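Local coordinates for ribosome inactivating type 1 protein (Iris hollandica, PDB 3MVG), which belongs to the single-chain (type 1) ribosome-inactivating proteins, a plant family named for putting ribosomes out of action, at residues S117-L129 with Y185-Q198. Sequence-based numbering, arbitrary orientation.
Sequences SNRENIDLGINPL and YDNFRPRVGIIDLQ. Unlike the reference sequence in segment 117-129: Ser117 (reference Gln). Unlike the reference sequence in segment 185-198: Arg191 (reference Ser).
Arg189 lies along Glu120 and Asp123, with Arg189 CB 3.5 Å from Glu120 O. With CG anti to the carbonyl carbon (chi1 -69°) and the chain extended to NE, CG and CD run beside Asp123 OD1. Arg189 NE donates to Asp123 OD1 at 2.8 Å in a salt bridge from above the carboxylate plane, the flat groups turned 50° apart. Asn121 O stands over the centre of the guanidinium face, 3.2 Å from Arg189 CZ, without a hydrogen bond. NH1 donates to a water shared with Asn121 OD1, and NH2 weakly to one that also accepts from Asp123 N. Leu124 and Phe188 form a single antiparallel bridge, a hydrogen-bonded pair with Leu124 N to Phe188 O 2.8 Å and Phe188 N to Leu124 O 3.0 Å. In this ribosome-inactivating protein fold it ties the loops leading into helices 126-138 and 192-199. Gln198, on helix 192-199, offers OE1 to NE and NH1 of Arg119, amide and guanidinium nearly coplanar (12°). Gln112 binds Arg119 NH2, and Gln157 takes Gln198 NE2, fixing the amide's rotation. Ile195 CD1 lies over the centre of one Arg119 guanidinium face. At the far end, Ile126 CG2 makes a CH-pi contact 4.1 Å from the centroid of the Tyr185 ring, whose hydroxyl is hydrogen-bonded to Thr11 O.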
loop_
_atom_site.group_PDB
_atom_site.type_symbol
_atom_site.label_atom_id
_atom_site.label_comp_id
_atom_site.label_asym_id
_atom_site.label_seq_id
_atom_site.Cartn_x
_atom_site.Cartn_y
_atom_site.Cartn_z
ATOM N N SER A 117 -1.823 15.920 23.744
ATOM C CA SER A 117 -1.813 14.524 23.341
ATOM C C SER A 117 -0.738 14.309 22.290
ATOM O O SER A 117 -0.659 15.062 21.320
ATOM C CB SER A 117 -3.176 14.148 22.753
ATOM O OG SER A 117 -4.228 14.726 23.508
ATOM N N ASN A 118 0.095 13.291 22.485
ATOM C CA ASN A 118 1.003 12.869 21.438
ATOM C C ASN A 118 0.225 12.091 20.380
ATOM O O ASN A 118 -0.742 11.399 20.695
ATOM C CB ASN A 118 2.115 12.040 22.074
ATOM C CG ASN A 118 2.657 10.987 21.166
ATOM O OD1 ASN A 118 3.293 11.275 20.157
ATOM N ND2 ASN A 118 2.444 9.742 21.545
ATOM N N ARG A 119 0.637 12.207 19.121
ATOM C CA ARG A 119 -0.112 11.547 18.056
ATOM C C ARG A 119 -0.038 10.014 18.094
ATOM O O ARG A 119 -0.872 9.344 17.483
ATOM C CB ARG A 119 0.232 12.122 16.685
ATOM C CG ARG A 119 1.602 11.795 16.144
ATOM C CD ARG A 119 1.904 12.779 15.042
ATOM N NE ARG A 119 3.152 12.549 14.322
ATOM C CZ ARG A 119 4.355 12.932 14.742
ATOM N NH1 ARG A 119 5.411 12.704 13.977
ATOM N NH2 ARG A 119 4.513 13.518 15.921
ATOM N N GLU A 120 0.909 9.460 18.853
ATOM C CA GLU A 120 0.928 8.018 19.119
ATOM C C GLU A 120 -0.349 7.557 19.817
ATOM O O GLU A 120 -0.673 6.371 19.796
ATOM C CB GLU A 120 2.142 7.617 19.969
ATOM C CG GLU A 120 3.455 7.545 19.217
ATOM C CD GLU A 120 4.647 7.235 20.106
ATOM O OE1 GLU A 120 4.564 6.300 20.933
ATOM O OE2 GLU A 120 5.680 7.921 19.959
ATOM N N ASN A 121 -1.062 8.499 20.432
ATOM C CA ASN A 121 -2.274 8.191 21.196
ATOM C C ASN A 121 -3.573 8.687 20.552
ATOM O O ASN A 121 -4.618 8.750 21.203
ATOM C CB ASN A 121 -2.130 8.720 22.632
ATOM C CG ASN A 121 -0.890 8.182 23.326
ATOM O OD1 ASN A 121 -0.586 6.992 23.248
ATOM N ND2 ASN A 121 -0.161 9.062 23.998
ATOM N N ILE A 122 -3.501 9.011 19.262
ATOM C CA ILE A 122 -4.642 9.549 18.517
ATOM C C ILE A 122 -5.021 8.598 17.385
ATOM O O ILE A 122 -4.218 8.334 16.489
ATOM C CB ILE A 122 -4.336 10.965 17.974
ATOM C CG1 ILE A 122 -4.173 11.948 19.146
ATOM C CG2 ILE A 122 -5.420 11.421 16.981
ATOM C CD1 ILE A 122 -3.654 13.327 18.756
ATOM N N ASP A 123 -6.246 8.073 17.443
ATOM C CA ASP A 123 -6.758 7.147 16.419
ATOM C C ASP A 123 -6.785 7.799 15.043
ATOM O O ASP A 123 -7.182 8.957 14.908
ATOM C CB ASP A 123 -8.191 6.690 16.736
ATOM C CG ASP A 123 -8.270 5.682 17.867
ATOM O OD1 ASP A 123 -7.246 5.108 18.264
ATOM O OD2 ASP A 123 -9.400 5.451 18.346
ATOM N N LEU A 124 -6.366 7.035 14.040
ATOM C CA LEU A 124 -6.458 7.428 12.642
ATOM C C LEU A 124 -7.309 6.434 11.874
ATOM O O LEU A 124 -7.180 5.217 12.043
ATOM C CB LEU A 124 -5.064 7.493 12.019
ATOM C CG LEU A 124 -4.082 8.492 12.637
ATOM C CD1 LEU A 124 -2.746 8.389 11.936
ATOM C CD2 LEU A 124 -4.602 9.932 12.565
ATOM N N GLY A 125 -8.159 6.961 11.007
ATOM C CA GLY A 125 -9.072 6.157 10.198
ATOM C C GLY A 125 -10.130 7.085 9.651
ATOM O O GLY A 125 -10.063 8.301 9.867
ATOM N N ILE A 126 -11.124 6.520 8.966
ATOM C CA ILE A 126 -12.169 7.336 8.358
ATOM C C ILE A 126 -13.082 7.994 9.396
ATOM O O ILE A 126 -13.464 9.146 9.223
ATOM C CB ILE A 126 -12.920 6.548 7.244
ATOM C CG1 ILE A 126 -11.937 6.090 6.151
ATOM C CG2 ILE A 126 -14.100 7.346 6.664
ATOM C CD1 ILE A 126 -11.098 7.196 5.514
ATOM N N ASN A 127 -13.404 7.302 10.484
ATOM C CA ASN A 127 -14.186 7.960 11.527
ATOM C C ASN A 127 -13.434 9.121 12.199
ATOM O O ASN A 127 -14.001 10.196 12.337
ATOM C CB ASN A 127 -14.761 6.965 12.537
ATOM C CG ASN A 127 -16.007 6.270 12.023
ATOM O OD1 ASN A 127 -16.972 6.923 11.623
ATOM N ND2 ASN A 127 -15.994 4.942 12.038
ATOM N N PRO A 128 -12.148 8.929 12.573
ATOM C CA PRO A 128 -11.378 10.090 13.063
ATOM C C PRO A 128 -11.294 11.223 12.055
ATOM O O PRO A 128 -11.358 12.387 12.438
ATOM C CB PRO A 128 -10.002 9.493 13.366
ATOM C CG PRO A 128 -10.322 8.093 13.778
ATOM C CD PRO A 128 -11.460 7.659 12.882
ATOM N N LEU A 129 -11.171 10.885 10.773
ATOM C CA LEU A 129 -11.126 11.887 9.711
ATOM C C LEU A 129 -12.424 12.712 9.695
ATOM O O LEU A 129 -12.391 13.945 9.686
ATOM C CB LEU A 129 -10.878 11.207 8.359
ATOM C CG LEU A 129 -10.204 12.017 7.250
ATOM C CD1 LEU A 129 -9.781 11.114 6.100
ATOM C CD2 LEU A 129 -11.109 13.123 6.745
ATOM N N TYR A 185 -15.040 0.716 8.977
ATOM C CA TYR A 185 -13.846 1.557 9.041
ATOM C C TYR A 185 -13.111 1.370 10.351
ATOM O O TYR A 185 -13.561 1.844 11.398
ATOM C CB TYR A 185 -14.237 3.028 8.888
ATOM C CG TYR A 185 -14.953 3.313 7.598
ATOM C CD1 TYR A 185 -16.336 3.508 7.572
ATOM C CD2 TYR A 185 -14.257 3.352 6.389
ATOM C CE1 TYR A 185 -17.002 3.748 6.386
ATOM C CE2 TYR A 185 -14.906 3.595 5.200
ATOM C CZ TYR A 185 -16.284 3.787 5.201
ATOM O OH TYR A 185 -16.944 4.027 4.025
ATOM N N ASP A 186 -11.982 0.683 10.304
ATOM C CA ASP A 186 -11.207 0.411 11.505
ATOM C C ASP A 186 -10.162 1.496 11.741
ATOM O O ASP A 186 -9.800 2.230 10.822
ATOM C CB ASP A 186 -10.515 -0.947 11.393
ATOM C CG ASP A 186 -11.491 -2.105 11.316
ATOM O OD1 ASP A 186 -12.652 -1.974 11.763
ATOM O OD2 ASP A 186 -11.084 -3.173 10.803
ATOM N N ASN A 187 -9.678 1.571 12.972
ATOM C CA ASN A 187 -8.694 2.558 13.376
ATOM C C ASN A 187 -7.355 1.936 13.688
ATOM O O ASN A 187 -7.281 0.758 14.047
ATOM C CB ASN A 187 -9.192 3.300 14.611
ATOM C CG ASN A 187 -10.349 4.214 14.305
ATOM O OD1 ASN A 187 -10.467 4.735 13.201
ATOM N ND2 ASN A 187 -11.208 4.422 15.291
ATOM N N PHE A 188 -6.303 2.729 13.540
ATOM C CA PHE A 188 -4.987 2.376 14.057
ATOM C C PHE A 188 -4.394 3.640 14.664
ATOM O O PHE A 188 -4.882 4.746 14.416
ATOM C CB PHE A 188 -4.087 1.792 12.951
ATOM C CG PHE A 188 -3.605 2.810 11.947
ATOM C CD1 PHE A 188 -4.395 3.146 10.857
ATOM C CD2 PHE A 188 -2.359 3.420 12.086
ATOM C CE1 PHE A 188 -3.961 4.092 9.927
ATOM C CE2 PHE A 188 -1.919 4.360 11.163
ATOM C CZ PHE A 188 -2.720 4.700 10.086
ATOM N N ARG A 189 -3.353 3.474 15.470
ATOM C CA ARG A 189 -2.577 4.604 15.957
ATOM C C ARG A 189 -1.178 4.489 15.377
ATOM O O ARG A 189 -0.630 3.380 15.319
ATOM C CB ARG A 189 -2.543 4.626 17.480
ATOM C CG ARG A 189 -3.893 4.965 18.062
ATOM C CD ARG A 189 -3.922 4.819 19.561
ATOM N NE ARG A 189 -5.174 5.344 20.097
ATOM C CZ ARG A 189 -5.396 5.601 21.383
ATOM N NH1 ARG A 189 -4.442 5.392 22.283
ATOM N NH2 ARG A 189 -6.570 6.083 21.762
ATOM N N PRO A 190 -0.598 5.616 14.924
ATOM C CA PRO A 190 0.690 5.537 14.242
ATOM C C PRO A 190 1.770 5.024 15.174
ATOM O O PRO A 190 1.870 5.468 16.320
ATOM C CB PRO A 190 0.961 6.981 13.816
ATOM C CG PRO A 190 0.190 7.808 14.773
ATOM C CD PRO A 190 -1.054 7.012 15.065
ATOM N N ARG A 191 2.542 4.069 14.665
ATOM C CA ARG A 191 3.611 3.424 15.405
ATOM C C ARG A 191 4.840 4.342 15.459
ATOM O O ARG A 191 4.900 5.354 14.753
ATOM C CB ARG A 191 3.940 2.081 14.737
ATOM C CG ARG A 191 4.492 2.237 13.333
ATOM C CD ARG A 191 4.628 0.941 12.545
ATOM N NE ARG A 191 3.434 0.630 11.765
ATOM C CZ ARG A 191 2.483 -0.219 12.143
ATOM N NH1 ARG A 191 2.564 -0.851 13.306
ATOM N NH2 ARG A 191 1.439 -0.426 11.368
ATOM N N VAL A 192 5.809 4.002 16.308
ATOM C CA VAL A 192 7.113 4.666 16.333
ATOM C C VAL A 192 7.728 4.695 14.921
ATOM O O VAL A 192 8.405 5.656 14.533
ATOM C CB VAL A 192 8.050 3.972 17.366
ATOM C CG1 VAL A 192 9.508 4.346 17.157
ATOM C CG2 VAL A 192 7.597 4.306 18.788
ATOM N N GLY A 193 7.461 3.638 14.158
ATOM C CA GLY A 193 7.913 3.525 12.778
ATOM C C GLY A 193 7.314 4.585 11.875
ATOM O O GLY A 193 8.024 5.216 11.101
ATOM N N ILE A 194 6.001 4.776 11.970
ATOM C CA ILE A 194 5.309 5.761 11.141
ATOM C C ILE A 194 5.769 7.165 11.500
ATOM O O ILE A 194 6.003 7.998 10.628
ATOM C CB ILE A 194 3.782 5.674 11.317
ATOM C CG1 ILE A 194 3.228 4.452 10.587
ATOM C CG2 ILE A 194 3.115 6.941 10.803
ATOM C CD1 ILE A 194 1.726 4.323 10.678
ATOM N N ILE A 195 5.913 7.418 12.793
ATOM C CA ILE A 195 6.351 8.723 13.261
ATOM C C ILE A 195 7.767 9.068 12.790
ATOM O O ILE A 195 8.041 10.205 12.404
ATOM C CB ILE A 195 6.231 8.825 14.791
ATOM C CG1 ILE A 195 4.756 8.810 15.192
ATOM C CG2 ILE A 195 6.892 10.083 15.304
ATOM C CD1 ILE A 195 4.519 9.228 16.611
ATOM N N ASP A 196 8.660 8.079 12.811
ATOM C CA ASP A 196 10.037 8.288 12.367
ATOM C C ASP A 196 10.103 8.495 10.861
ATOM O O ASP A 196 10.923 9.266 10.367
ATOM C CB ASP A 196 10.946 7.144 12.804
ATOM C CG ASP A 196 12.386 7.573 12.921
ATOM O OD1 ASP A 196 13.265 6.765 12.580
ATOM O OD2 ASP A 196 12.642 8.725 13.348
ATOM N N LEU A 197 9.213 7.831 10.136
ATOM C CA LEU A 197 9.111 8.045 8.713
ATOM C C LEU A 197 8.734 9.506 8.421
ATOM O O LEU A 197 9.402 10.196 7.644
ATOM C CB LEU A 197 8.095 7.069 8.140
ATOM C CG LEU A 197 8.036 6.952 6.630
ATOM C CD1 LEU A 197 9.372 6.468 6.057
ATOM C CD2 LEU A 197 6.910 6.001 6.263
ATOM N N GLN A 198 7.694 9.992 9.101
ATOM C CA GLN A 198 7.257 11.378 8.962
ATOM C C GLN A 198 8.397 12.355 9.242
ATOM O O GLN A 198 8.596 13.314 8.502
ATOM C CB GLN A 198 6.085 11.680 9.903
ATOM C CG GLN A 198 4.815 10.902 9.602
ATOM C CD GLN A 198 3.775 11.049 10.696
ATOM O OE1 GLN A 198 4.017 11.679 11.725
ATOM N NE2 GLN A 198 2.610 10.472 10.479
HETATM O O HOH W 1 0.874 4.321 18.768
HETATM O O HOH W 2 -1.799 4.585 22.348
HETATM O O HOH W 3 -7.898 8.344 19.833
HETATM O O HOH W 4 -7.414 3.247 10.005
HETATM O O HOH W 5 -10.963 3.690 8.625
HETATM O O HOH W 6 -12.483 4.722 11.441
#